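Local coordinates for protein intramolecular trans-sialidase (Macrobdella decora, PDB 3SLI) that cleaves terminal sialic acid from sialosides by intramolecular transfer, releasing 2,7-anhydro-Neu5Ac, at residues Met7-Val12 with Tyr20-Glu25; Leu41-Thr46 with Tyr166-Thr171; Lys29-Met34 with Ile175-Asn180; Asp66-Ile71 with Thr158-Lys163. All coordinates share one frame; numbering follows the deposited sequence.

Interaction 1: Met7-Val12 with Tyr20-Glu25; sequences MEKNNV and YSLDQE
Met7 reaches across to Leu22 and Glu25 with the end of its side chain. CG lies anti to the backbone N (chi1 -172°), which carries the chain straight out from the strand before the last torsion bends the methyl aside. The CE methyl then rests on the CB of Glu25 at 3.4 Å, while SD lies beside the CD1 branch of Leu22 at 3.8 Å, so the thioether lies between strand and turn.

Glu25, the last residue of a type I turn that begins at Leu22, has a bent chain that lays its carboxylate along Lys9. The contact there is with the methylenes: Lys9 CE is 3.3 Å from Glu25 OE2, whereas the ammonium NZ stays 4.6 Å from OE2, too far for a salt bridge, although the opposite charges should still attract. Glu25 OE1 is tied to the strand through a water that accepts from Glu8 N and donates to the carboxylate.

Beyond Lys9, Val12 places CG1 over one face of the Tyr20 ring, 3.7 Å from its centroid, a CH-pi contact. Strand 5-14 pairs with strand 170-178 in one sheet of the sandwich; strand 20-21 borders the other, beside strand 152-155, and the backbone of Leu22 is hydrogen-bonded to Val153. The contact therefore bridges the margins of both sheets, with helix 28-31 covering Met7.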
loop_
_atom_site.group_PDB
_atom_site.type_symbol
_atom_site.label_atom_id
_atom_site.label_comp_id
_atom_site.label_asym_id
_atom_site.label_seq_id
_atom_site.Cartn_x
_atom_site.Cartn_y
_atom_site.Cartn_z
ATOM N N MET A 7 -35.089 10.004 16.947
ATOM C CA MET A 7 -35.711 9.423 15.771
ATOM C C MET A 7 -35.030 8.106 15.421
ATOM O O MET A 7 -33.819 7.970 15.581
ATOM C CB MET A 7 -35.539 10.417 14.614
ATOM C CG MET A 7 -36.272 10.108 13.330
ATOM S SD MET A 7 -35.909 11.392 12.084
ATOM C CE MET A 7 -37.108 12.675 12.524
ATOM N N GLU A 8 -35.816 7.135 14.974
ATOM C CA GLU A 8 -35.291 5.843 14.572
ATOM C C GLU A 8 -36.157 5.339 13.438
ATOM O O GLU A 8 -37.375 5.536 13.439
ATOM C CB GLU A 8 -35.291 4.842 15.728
ATOM C CG GLU A 8 -34.692 3.496 15.334
ATOM C CD GLU A 8 -34.588 2.507 16.481
ATOM O OE1 GLU A 8 -34.283 2.924 17.618
ATOM O OE2 GLU A 8 -34.787 1.299 16.231
ATOM N N LYS A 9 -35.523 4.723 12.450
ATOM C CA LYS A 9 -36.234 4.197 11.296
ATOM C C LYS A 9 -35.511 2.927 10.869
ATOM O O LYS A 9 -34.302 2.792 11.080
ATOM C CB LYS A 9 -36.234 5.233 10.168
ATOM C CG LYS A 9 -37.468 5.204 9.282
ATOM C CD LYS A 9 -38.703 5.706 10.019
ATOM C CE LYS A 9 -39.901 5.753 9.094
ATOM N NZ LYS A 9 -40.168 4.430 8.473
ATOM N N ASN A 10 -36.235 2.019 10.230
ATOM C CA ASN A 10 -35.657 0.747 9.833
ATOM C C ASN A 10 -36.139 0.272 8.459
ATOM O O ASN A 10 -37.282 0.521 8.076
ATOM C CB ASN A 10 -35.989 -0.283 10.926
ATOM C CG ASN A 10 -35.566 -1.684 10.568
ATOM O OD1 ASN A 10 -36.404 -2.542 10.290
ATOM N ND2 ASN A 10 -34.263 -1.936 10.586
ATOM N N ASN A 11 -35.241 -0.382 7.718
ATOM C CA ASN A 11 -35.513 -0.934 6.386
ATOM C C ASN A 11 -36.232 0.002 5.418
ATOM O O ASN A 11 -37.338 -0.284 4.962
ATOM C CB ASN A 11 -36.261 -2.271 6.503
ATOM C CG ASN A 11 -35.501 -3.300 7.341
ATOM O OD1 ASN A 11 -34.279 -3.216 7.502
ATOM N ND2 ASN A 11 -36.226 -4.269 7.890
ATOM N N VAL A 12 -35.576 1.104 5.072
ATOM C CA VAL A 12 -36.156 2.083 4.165
ATOM C C VAL A 12 -35.524 2.016 2.770
ATOM O O VAL A 12 -34.327 2.275 2.606
ATOM C CB VAL A 12 -35.981 3.521 4.724
ATOM C CG1 VAL A 12 -36.640 4.523 3.797
ATOM C CG2 VAL A 12 -36.555 3.625 6.142
ATOM N N TYR A 20 -36.300 10.366 0.770
ATOM C CA TYR A 20 -37.361 9.891 1.662
ATOM C C TYR A 20 -37.544 10.928 2.760
ATOM O O TYR A 20 -36.590 11.262 3.459
ATOM C CB TYR A 20 -36.985 8.536 2.280
ATOM C CG TYR A 20 -38.106 7.877 3.059
ATOM C CD1 TYR A 20 -38.327 8.184 4.405
ATOM C CD2 TYR A 20 -38.945 6.937 2.449
ATOM C CE1 TYR A 20 -39.362 7.566 5.129
ATOM C CE2 TYR A 20 -39.974 6.318 3.160
ATOM C CZ TYR A 20 -40.175 6.635 4.501
ATOM O OH TYR A 20 -41.171 6.001 5.207
ATOM N N SER A 21 -38.769 11.424 2.915
ATOM C CA SER A 21 -39.075 12.438 3.917
ATOM C C SER A 21 -39.319 11.901 5.325
ATOM O O SER A 21 -40.118 10.988 5.520
ATOM C CB SER A 21 -40.288 13.258 3.483
ATOM O OG SER A 21 -40.671 14.159 4.515
ATOM N N LEU A 22 -38.641 12.492 6.303
ATOM C CA LEU A 22 -38.792 12.114 7.707
ATOM C C LEU A 22 -39.458 13.266 8.471
ATOM O O LEU A 22 -39.405 13.328 9.704
ATOM C CB LEU A 22 -37.430 11.813 8.327
ATOM C CG LEU A 22 -36.725 10.569 7.793
ATOM C CD1 LEU A 22 -35.375 10.423 8.459
ATOM C CD2 LEU A 22 -37.595 9.349 8.035
ATOM N N ASP A 23 -40.068 14.182 7.722
ATOM C CA ASP A 23 -40.734 15.347 8.292
ATOM C C ASP A 23 -41.905 15.003 9.221
ATOM O O ASP A 23 -42.171 15.747 10.159
ATOM C CB ASP A 23 -41.217 16.295 7.174
ATOM C CG ASP A 23 -40.069 16.867 6.331
ATOM O OD1 ASP A 23 -38.893 16.657 6.679
ATOM O OD2 ASP A 23 -40.349 17.537 5.311
ATOM N N GLN A 24 -42.596 13.890 8.969
ATOM C CA GLN A 24 -43.734 13.509 9.810
ATOM C C GLN A 24 -43.386 12.700 11.064
ATOM O O GLN A 24 -44.285 12.355 11.836
ATOM C CB GLN A 24 -44.845 12.804 8.997
ATOM C CG GLN A 24 -44.575 11.349 8.508
ATOM C CD GLN A 24 -44.662 10.243 9.592
ATOM O OE1 GLN A 24 -43.995 9.206 9.484
ATOM N NE2 GLN A 24 -45.494 10.453 10.611
ATOM N N GLU A 25 -42.108 12.376 11.259
ATOM C CA GLU A 25 -41.700 11.617 12.439
ATOM C C GLU A 25 -41.947 12.457 13.686
ATOM O O GLU A 25 -41.763 13.676 13.669
ATOM C CB GLU A 25 -40.220 11.226 12.367
ATOM C CG GLU A 25 -39.874 10.258 11.240
ATOM C CD GLU A 25 -40.530 8.903 11.404
ATOM O OE1 GLU A 25 -40.407 8.303 12.497
ATOM O OE2 GLU A 25 -41.169 8.438 10.440
HETATM O O HOH W 1 -38.619 7.885 14.996
#

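Interaction 2: Leu41-Thr46 with Tyr166-Thr171; sequences LSYKST and YPFGGT
Phe168 turns its ring in toward strand 37-45, its CG anti to the backbone N (chi1 168°). CZ comes to 3.5 Å from the carbonyl O of Lys44 and CE1 to 3.9 Å from Tyr43 CD2, with the two aromatic side chains inclined to one another; CE1 also lies against CA and CB of Ser45.

At Gly169 the carbonyl O accepts from Thr46 N at 2.8 Å, with the donor standing above the carbonyl plane. Gly170 follows with a backbone conformation suited to glycine, and its bare CA fits close to Lys44 O (3.3 Å) in a CA-H...O contact. Opposite it in the register stands Ser45, a non-hydrogen-bonded antiparallel pair.

Thr171 and Lys44 form a hydrogen-bonded antiparallel pair: Thr171 N gives to Lys44 O, and Thr171 O takes from Lys44 N at 2.8 Å. Their side chains lie on the same face of the sheet, and Thr171 OG1 is bonded to Asp13.

The bridge starts the pairing of strands 37-45 and 170-178 in one sheet of the N-terminal beta-sandwich. Strand 107-118 flanks 37-45 on its other side, strand 5-14 flanks 170-178, and Phe168 also touches Gln52 of strand 51-58 in the second sheet.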
loop_
_atom_site.group_PDB
_atom_site.type_symbol
_atom_site.label_atom_id
_atom_site.label_comp_id
_atom_site.label_asym_id
_atom_site.label_seq_id
_atom_site.Cartn_x
_atom_site.Cartn_y
_atom_site.Cartn_z
ATOM N N LEU A 41 -26.055 5.069 11.085
ATOM C CA LEU A 41 -26.894 4.402 10.116
ATOM C C LEU A 41 -26.207 3.315 9.317
ATOM O O LEU A 41 -24.990 3.333 9.112
ATOM C CB LEU A 41 -27.590 5.405 9.185
ATOM C CG LEU A 41 -26.891 6.318 8.181
ATOM C CD1 LEU A 41 -27.954 6.798 7.206
ATOM C CD2 LEU A 41 -26.234 7.510 8.860
ATOM N N SER A 42 -27.016 2.336 8.939
ATOM C CA SER A 42 -26.606 1.182 8.158
ATOM C C SER A 42 -27.230 1.407 6.781
ATOM O O SER A 42 -28.418 1.705 6.688
ATOM C CB SER A 42 -27.199 -0.076 8.809
ATOM O OG SER A 42 -26.850 -1.257 8.112
ATOM N N TYR A 43 -26.451 1.271 5.713
ATOM C CA TYR A 43 -26.995 1.485 4.367
ATOM C C TYR A 43 -26.349 0.560 3.348
ATOM O O TYR A 43 -25.256 0.040 3.578
ATOM C CB TYR A 43 -26.751 2.934 3.907
ATOM C CG TYR A 43 -25.315 3.177 3.477
ATOM C CD1 TYR A 43 -24.347 3.529 4.410
ATOM C CD2 TYR A 43 -24.906 2.955 2.148
ATOM C CE1 TYR A 43 -23.004 3.643 4.047
ATOM C CE2 TYR A 43 -23.562 3.064 1.778
ATOM C CZ TYR A 43 -22.621 3.406 2.733
ATOM O OH TYR A 43 -21.288 3.481 2.410
ATOM N N LYS A 44 -27.006 0.434 2.200
ATOM C CA LYS A 44 -26.525 -0.360 1.073
ATOM C C LYS A 44 -26.798 0.495 -0.165
ATOM O O LYS A 44 -27.956 0.776 -0.473
ATOM C CB LYS A 44 -27.289 -1.686 0.967
ATOM C CG LYS A 44 -26.956 -2.477 -0.280
ATOM C CD LYS A 44 -27.544 -3.878 -0.246
ATOM C CE LYS A 44 -29.053 -3.867 -0.348
ATOM N NZ LYS A 44 -29.592 -5.263 -0.286
ATOM N N SER A 45 -25.744 0.966 -0.829
ATOM C CA SER A 45 -25.912 1.789 -2.027
ATOM C C SER A 45 -25.973 0.949 -3.303
ATOM O O SER A 45 -25.113 0.099 -3.537
ATOM C CB SER A 45 -24.774 2.803 -2.155
ATOM O OG SER A 45 -24.929 3.590 -3.330
ATOM N N THR A 46 -26.996 1.188 -4.117
ATOM C CA THR A 46 -27.161 0.483 -5.389
ATOM C C THR A 46 -26.982 1.483 -6.543
ATOM O O THR A 46 -27.154 1.145 -7.714
ATOM C CB THR A 46 -28.564 -0.186 -5.495
ATOM O OG1 THR A 46 -29.590 0.797 -5.304
ATOM C CG2 THR A 46 -28.721 -1.281 -4.451
ATOM N N TYR A 166 -27.461 15.450 -4.466
ATOM C CA TYR A 166 -26.648 14.341 -3.943
ATOM C C TYR A 166 -27.549 13.108 -3.772
ATOM O O TYR A 166 -27.581 12.496 -2.702
ATOM C CB TYR A 166 -26.048 14.731 -2.586
ATOM C CG TYR A 166 -25.408 16.102 -2.540
ATOM C CD1 TYR A 166 -24.560 16.537 -3.560
ATOM C CD2 TYR A 166 -25.632 16.962 -1.456
ATOM C CE1 TYR A 166 -23.951 17.789 -3.504
ATOM C CE2 TYR A 166 -25.028 18.210 -1.386
ATOM C CZ TYR A 166 -24.186 18.620 -2.413
ATOM O OH TYR A 166 -23.569 19.848 -2.345
ATOM N N PRO A 167 -28.231 12.689 -4.854
ATOM C CA PRO A 167 -29.153 11.552 -4.857
ATOM C C PRO A 167 -28.592 10.174 -4.563
ATOM O O PRO A 167 -27.762 9.651 -5.314
ATOM C CB PRO A 167 -29.762 11.600 -6.270
ATOM C CG PRO A 167 -29.366 12.940 -6.817
ATOM C CD PRO A 167 -28.013 13.149 -6.234
ATOM N N PHE A 168 -29.099 9.580 -3.487
ATOM C CA PHE A 168 -28.740 8.230 -3.069
ATOM C C PHE A 168 -29.738 7.256 -3.713
ATOM O O PHE A 168 -30.859 7.629 -4.084
ATOM C CB PHE A 168 -28.815 8.129 -1.533
ATOM C CG PHE A 168 -28.738 6.722 -0.987
ATOM C CD1 PHE A 168 -27.502 6.106 -0.772
ATOM C CD2 PHE A 168 -29.902 6.036 -0.622
ATOM C CE1 PHE A 168 -27.426 4.830 -0.194
ATOM C CE2 PHE A 168 -29.843 4.757 -0.043
ATOM C CZ PHE A 168 -28.602 4.156 0.172
ATOM N N GLY A 169 -29.312 6.009 -3.852
ATOM C CA GLY A 169 -30.157 4.970 -4.406
ATOM C C GLY A 169 -29.757 3.722 -3.645
ATOM O O GLY A 169 -28.559 3.436 -3.520
ATOM N N GLY A 170 -30.730 3.035 -3.056
ATOM C CA GLY A 170 -30.427 1.829 -2.303
ATOM C C GLY A 170 -31.334 1.628 -1.102
ATOM O O GLY A 170 -32.527 1.940 -1.164
ATOM N N THR A 171 -30.762 1.140 -0.003
ATOM C CA THR A 171 -31.512 0.878 1.224
ATOM C C THR A 171 -30.854 1.421 2.493
ATOM O O THR A 171 -29.646 1.274 2.697
ATOM C CB THR A 171 -31.712 -0.651 1.436
ATOM O OG1 THR A 171 -32.443 -1.205 0.335
ATOM C CG2 THR A 171 -32.473 -0.934 2.745
#

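Interaction 3: Lys29-Met34 with Ile175-Asn180; sequences KYVKAM and IKVYSN
Met34 and Val177 make the close part of this contact. The Met34 chain runs out with CG anti to the carbonyl carbon and then bends at its last torsion (chi3 80°), bringing CE to 3.2 Å from the carbonyl O of Tyr178 and to 3.6 Å from CG1 of Val177. The same valine methyl lies 3.7 Å from Met34 SD, so it meets both the sulfur and the methyl of the thioether.

In the lectin-like beta-sandwich these residues join a short connection to a sheet: it consists of a short helical segment and a type I turn from Val31 to Met34, whose first and last side chains pack on strand 170-178.

The Val31 end is looser. Its CG2 approaches Val177 CG1 only to 4.2 Å, the two branched side chains crossing at about a right angle, and Val31 is also packed by Phe55 and Val57 of strand 51-58. Tyr178 points its CB away from the turn, and its side chain touches Thr38 and Ile40 of strand 37-45. At the start of the helical segment, Lys29 is exposed to solvent.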
loop_
_atom_site.group_PDB
_atom_site.type_symbol
_atom_site.label_atom_id
_atom_site.label_comp_id
_atom_site.label_asym_id
_atom_site.label_seq_id
_atom_site.Cartn_x
_atom_site.Cartn_y
_atom_site.Cartn_z
ATOM N N LYS A 29 -39.294 17.665 14.895
ATOM C CA LYS A 29 -39.140 18.993 15.498
ATOM C C LYS A 29 -37.877 19.100 16.352
ATOM O O LYS A 29 -37.297 20.178 16.481
ATOM C CB LYS A 29 -40.377 19.375 16.330
ATOM C CG LYS A 29 -40.709 18.418 17.460
ATOM C CD LYS A 29 -42.097 18.688 18.013
ATOM C CE LYS A 29 -42.590 17.504 18.835
ATOM N NZ LYS A 29 -43.991 17.686 19.322
ATOM N N TYR A 30 -37.454 17.990 16.948
ATOM C CA TYR A 30 -36.244 17.997 17.764
ATOM C C TYR A 30 -35.001 17.898 16.876
ATOM O O TYR A 30 -34.014 18.596 17.098
ATOM C CB TYR A 30 -36.254 16.837 18.756
ATOM C CG TYR A 30 -37.438 16.849 19.695
ATOM C CD1 TYR A 30 -37.709 17.965 20.491
ATOM C CD2 TYR A 30 -38.305 15.761 19.757
ATOM C CE1 TYR A 30 -38.820 17.997 21.323
ATOM C CE2 TYR A 30 -39.417 15.780 20.583
ATOM C CZ TYR A 30 -39.673 16.899 21.360
ATOM O OH TYR A 30 -40.801 16.934 22.150
ATOM N N VAL A 31 -35.062 17.031 15.870
ATOM C CA VAL A 31 -33.939 16.836 14.948
ATOM C C VAL A 31 -33.613 18.131 14.193
ATOM O O VAL A 31 -32.437 18.475 14.010
ATOM C CB VAL A 31 -34.226 15.667 13.956
ATOM C CG1 VAL A 31 -33.082 15.508 12.959
ATOM C CG2 VAL A 31 -34.421 14.358 14.729
ATOM N N LYS A 32 -34.650 18.886 13.834
ATOM C CA LYS A 32 -34.468 20.153 13.113
ATOM C C LYS A 32 -33.833 21.248 13.962
ATOM O O LYS A 32 -33.497 22.315 13.436
ATOM C CB LYS A 32 -35.801 20.671 12.555
ATOM C CG LYS A 32 -36.385 19.858 11.421
ATOM C CD LYS A 32 -37.804 20.317 11.088
ATOM C CE LYS A 32 -38.465 19.341 10.113
ATOM N NZ LYS A 32 -39.865 19.693 9.721
ATOM N N ALA A 33 -33.637 20.982 15.255
ATOM C CA ALA A 33 -33.052 21.970 16.160
ATOM C C ALA A 33 -31.900 21.454 17.030
ATOM O O ALA A 33 -31.515 22.102 18.000
ATOM C CB ALA A 33 -34.150 22.572 17.045
ATOM N N MET A 34 -31.305 20.326 16.647
ATOM C CA MET A 34 -30.197 19.735 17.404
ATOM C C MET A 34 -29.006 20.662 17.615
ATOM O O MET A 34 -28.485 21.260 16.665
ATOM C CB MET A 34 -29.718 18.457 16.719
ATOM C CG MET A 34 -30.741 17.351 16.730
ATOM S SD MET A 34 -30.285 15.958 15.690
ATOM C CE MET A 34 -29.128 15.091 16.767
ATOM N N ILE A 175 -31.423 3.634 10.981
ATOM C CA ILE A 175 -30.925 4.946 11.352
ATOM C C ILE A 175 -31.431 5.284 12.750
ATOM O O ILE A 175 -32.586 5.018 13.081
ATOM C CB ILE A 175 -31.330 6.084 10.368
ATOM C CG1 ILE A 175 -30.696 7.399 10.839
ATOM C CG2 ILE A 175 -32.852 6.218 10.258
ATOM C CD1 ILE A 175 -30.997 8.589 9.970
ATOM N N LYS A 176 -30.531 5.804 13.572
ATOM C CA LYS A 176 -30.831 6.216 14.937
ATOM C C LYS A 176 -30.182 7.576 15.118
ATOM O O LYS A 176 -28.999 7.757 14.800
ATOM C CB LYS A 176 -30.236 5.238 15.955
ATOM C CG LYS A 176 -30.981 3.924 16.094
ATOM C CD LYS A 176 -30.276 3.016 17.087
ATOM C CE LYS A 176 -31.097 1.766 17.381
ATOM N NZ LYS A 176 -31.372 0.951 16.161
ATOM N N VAL A 177 -30.970 8.541 15.579
ATOM C CA VAL A 177 -30.488 9.897 15.810
ATOM C C VAL A 177 -30.624 10.168 17.308
ATOM O O VAL A 177 -31.732 10.068 17.853
ATOM C CB VAL A 177 -31.340 10.935 15.024
ATOM C CG1 VAL A 177 -30.781 12.335 15.209
ATOM C CG2 VAL A 177 -31.394 10.573 13.549
ATOM N N TYR A 178 -29.499 10.476 17.959
ATOM C CA TYR A 178 -29.428 10.774 19.398
ATOM C C TYR A 178 -29.115 12.248 19.623
ATOM O O TYR A 178 -28.324 12.835 18.886
ATOM C CB TYR A 178 -28.284 9.995 20.054
ATOM C CG TYR A 178 -28.396 8.497 19.996
ATOM C CD1 TYR A 178 -28.082 7.800 18.832
ATOM C CD2 TYR A 178 -28.790 7.767 21.120
ATOM C CE1 TYR A 178 -28.158 6.411 18.783
ATOM C CE2 TYR A 178 -28.869 6.380 21.087
ATOM C CZ TYR A 178 -28.553 5.708 19.916
ATOM O OH TYR A 178 -28.633 4.333 19.875
ATOM N N SER A 179 -29.692 12.837 20.662
ATOM C CA SER A 179 -29.410 14.231 20.981
ATOM C C SER A 179 -28.087 14.301 21.740
ATOM O O SER A 179 -27.437 15.346 21.794
ATOM C CB SER A 179 -30.519 14.813 21.863
ATOM O OG SER A 179 -30.571 14.128 23.104
ATOM N N ASN A 180 -27.720 13.188 22.366
ATOM C CA ASN A 180 -26.493 13.091 23.152
ATOM C C ASN A 180 -25.300 12.575 22.338
ATOM O O ASN A 180 -25.469 11.920 21.303
ATOM C CB ASN A 180 -26.729 12.186 24.375
ATOM C CG ASN A 180 -27.275 10.819 24.000
ATOM O OD1 ASN A 180 -28.340 10.709 23.404
ATOM N ND2 ASN A 180 -26.549 9.769 24.358
#

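Interaction 4: Asp66-Ile71 with Thr158-Lys163; sequences DRHFHI and TKRQGK
Asp66 and Arg160 form a salt bridge, OD1 to NH2 at 2.9 Å. The carboxylate oxygen comes to the edge of the guanidinium near its plane, but the hydrogen bond within the pair is weak, its angle at the proton being 120°. Arg160 bends at chi3 (80°), which brings the guanidinium to Asp66, and its NE is bonded to Gln65 O, a second grip that should limit rotation of the group.

A water forms the next link. It lies in the ring plane at the edge of His68, 2.9 Å from ND1, and bridges this nitrogen to Lys159 O, which is 3.0 Å from the water. The adjacent ring carbon, CE1 of His68, lies 3.6 Å from Arg160 NE, with ring and guanidinium planes almost perpendicular.

Packing of Thr158 completes the contact. Its CG2 sits over one face of the His68 ring, 3.8 Å from the centroid, in a CH-pi arrangement. Its OG1, bonded to Ser53 OG, approaches His70 CB at 3.3 Å. The His70 ring is stacked on Tyr166.

Strand 158-160 turns at Arg160 through a type I' turn into strand 163-165, and this hairpin lies on the face of strand 67-74 that carries His68 and His70. Strands 51-58 and 79-85 flank 67-74, while Phe69 and Ile71 face the opposite way, onto Leu115 of strand 107-118 in the other sheet.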
loop_
_atom_site.group_PDB
_atom_site.type_symbol
_atom_site.label_atom_id
_atom_site.label_comp_id
_atom_site.label_asym_id
_atom_site.label_seq_id
_atom_site.Cartn_x
_atom_site.Cartn_y
_atom_site.Cartn_z
ATOM N N ASP A 66 -27.307 26.585 0.247
ATOM C CA ASP A 66 -26.078 26.386 1.023
ATOM C C ASP A 66 -26.358 26.342 2.536
ATOM O O ASP A 66 -25.461 26.545 3.358
ATOM C CB ASP A 66 -25.036 27.471 0.708
ATOM C CG ASP A 66 -24.462 27.350 -0.704
ATOM O OD1 ASP A 66 -24.702 26.324 -1.380
ATOM O OD2 ASP A 66 -23.759 28.288 -1.133
ATOM N N ARG A 67 -27.608 26.072 2.891
ATOM C CA ARG A 67 -28.012 25.987 4.287
ATOM C C ARG A 67 -28.506 24.570 4.577
ATOM O O ARG A 67 -29.683 24.253 4.364
ATOM C CB ARG A 67 -29.116 27.001 4.583
ATOM C CG ARG A 67 -28.715 28.445 4.338
ATOM C CD ARG A 67 -29.858 29.390 4.684
ATOM N NE ARG A 67 -29.599 30.751 4.222
ATOM C CZ ARG A 67 -28.835 31.635 4.856
ATOM N NH1 ARG A 67 -28.234 31.328 5.999
ATOM N NH2 ARG A 67 -28.659 32.839 4.329
ATOM N N HIS A 68 -27.598 23.715 5.043
ATOM C CA HIS A 68 -27.951 22.336 5.344
ATOM C C HIS A 68 -26.808 21.578 5.998
ATOM O O HIS A 68 -25.664 22.033 6.004
ATOM C CB HIS A 68 -28.351 21.593 4.052
ATOM C CG HIS A 68 -27.294 21.613 2.980
ATOM N ND1 HIS A 68 -27.439 22.317 1.805
ATOM C CD2 HIS A 68 -26.080 21.013 2.909
ATOM C CE1 HIS A 68 -26.364 22.153 1.055
ATOM N NE2 HIS A 68 -25.522 21.366 1.703
ATOM N N PHE A 69 -27.141 20.412 6.537
ATOM C CA PHE A 69 -26.178 19.509 7.136
ATOM C C PHE A 69 -26.469 18.160 6.496
ATOM O O PHE A 69 -27.633 17.792 6.337
ATOM C CB PHE A 69 -26.364 19.374 8.653
ATOM C CG PHE A 69 -25.747 18.113 9.220
ATOM C CD1 PHE A 69 -24.370 18.025 9.424
ATOM C CD2 PHE A 69 -26.539 16.988 9.482
ATOM C CE1 PHE A 69 -23.790 16.839 9.873
ATOM C CE2 PHE A 69 -25.968 15.798 9.929
ATOM C CZ PHE A 69 -24.593 15.723 10.124
ATOM N N HIS A 70 -25.429 17.435 6.101
ATOM C CA HIS A 70 -25.633 16.115 5.518
ATOM C C HIS A 70 -24.425 15.203 5.694
ATOM O O HIS A 70 -23.291 15.679 5.860
ATOM C CB HIS A 70 -26.075 16.200 4.036
ATOM C CG HIS A 70 -24.953 16.339 3.040
ATOM N ND1 HIS A 70 -24.070 17.397 3.038
ATOM C CD2 HIS A 70 -24.630 15.580 1.963
ATOM C CE1 HIS A 70 -23.256 17.289 1.999
ATOM N NE2 HIS A 70 -23.576 16.196 1.332
ATOM N N ILE A 71 -24.705 13.906 5.796
ATOM C CA ILE A 71 -23.675 12.874 5.904
ATOM C C ILE A 71 -23.806 12.206 4.539
ATOM O O ILE A 71 -24.908 11.818 4.161
ATOM C CB ILE A 71 -24.011 11.824 6.993
ATOM C CG1 ILE A 71 -24.138 12.490 8.365
ATOM C CG2 ILE A 71 -22.933 10.724 7.027
ATOM C CD1 ILE A 71 -24.620 11.541 9.457
ATOM N N THR A 158 -30.257 15.601 -0.295
ATOM C CA THR A 158 -30.250 16.888 0.396
ATOM C C THR A 158 -31.134 17.822 -0.419
ATOM O O THR A 158 -30.911 17.995 -1.617
ATOM C CB THR A 158 -28.833 17.476 0.484
ATOM O OG1 THR A 158 -28.044 16.683 1.384
ATOM C CG2 THR A 158 -28.872 18.923 0.984
ATOM N N LYS A 159 -32.171 18.372 0.208
ATOM C CA LYS A 159 -33.077 19.265 -0.502
ATOM C C LYS A 159 -32.453 20.640 -0.711
ATOM O O LYS A 159 -32.056 21.318 0.251
ATOM C CB LYS A 159 -34.425 19.362 0.223
ATOM C CG LYS A 159 -35.199 18.052 0.195
ATOM C CD LYS A 159 -36.588 18.177 0.798
ATOM C CE LYS A 159 -37.339 16.865 0.657
ATOM N NZ LYS A 159 -38.741 16.944 1.153
ATOM N N ARG A 160 -32.296 21.009 -1.982
ATOM C CA ARG A 160 -31.707 22.293 -2.366
ATOM C C ARG A 160 -32.639 22.940 -3.383
ATOM O O ARG A 160 -32.883 22.388 -4.455
ATOM C CB ARG A 160 -30.317 22.087 -2.969
ATOM C CG ARG A 160 -29.381 21.290 -2.075
ATOM C CD ARG A 160 -27.978 21.213 -2.652
ATOM N NE ARG A 160 -27.216 22.432 -2.399
ATOM C CZ ARG A 160 -26.011 22.674 -2.900
ATOM N NH1 ARG A 160 -25.432 21.778 -3.694
ATOM N NH2 ARG A 160 -25.379 23.802 -2.597
ATOM N N GLN A 161 -33.215 24.076 -3.000
ATOM C CA GLN A 161 -34.162 24.806 -3.840
ATOM C C GLN A 161 -35.239 23.887 -4.417
ATOM O O GLN A 161 -35.516 23.903 -5.625
ATOM C CB GLN A 161 -33.444 25.582 -4.947
ATOM C CG GLN A 161 -32.412 26.555 -4.417
ATOM C CD GLN A 161 -31.977 27.571 -5.456
ATOM O OE1 GLN A 161 -32.500 28.688 -5.503
ATOM N NE2 GLN A 161 -31.002 27.203 -6.277
ATOM N N GLY A 162 -35.830 23.083 -3.534
ATOM C CA GLY A 162 -36.897 22.171 -3.912
ATOM C C GLY A 162 -36.523 20.944 -4.722
ATOM O O GLY A 162 -37.411 20.227 -5.190
ATOM N N LYS A 163 -35.225 20.689 -4.874
ATOM C CA LYS A 163 -34.739 19.543 -5.642
ATOM C C LYS A 163 -33.947 18.601 -4.750
ATOM O O LYS A 163 -33.343 19.026 -3.760
ATOM C CB LYS A 163 -33.794 20.009 -6.762
ATOM C CG LYS A 163 -34.387 20.982 -7.751
ATOM C CD LYS A 163 -35.407 20.304 -8.630
ATOM C CE LYS A 163 -35.956 21.267 -9.673
ATOM N NZ LYS A 163 -36.917 20.577 -10.582
HETATM O O HOH W 2 -30.040 23.377 1.219
#

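Overall arrangement
Following the chain from the N terminus, interaction 1 closes first, a short loop joining strand 5-14 to strand 20-21 and the turn that follows it. The other three are nested: interaction 3 opens at 29-34, interaction 2 at 41-46 and interaction 4 at 66-71, and they close in reverse order at 158-163, 166-171 and 175-180, so none cross. Interactions 2 and 3 share strand 170-178, which also pairs with strand 5-14 of interaction 1; Met7 O probably bonds Val177 N there. Tyr166 carries interaction 2 to His70 and Thr158 of interaction 4. Together they tie the sandwich's two sheets to each other, to the 31-34 turn and to the 158-165 hairpin.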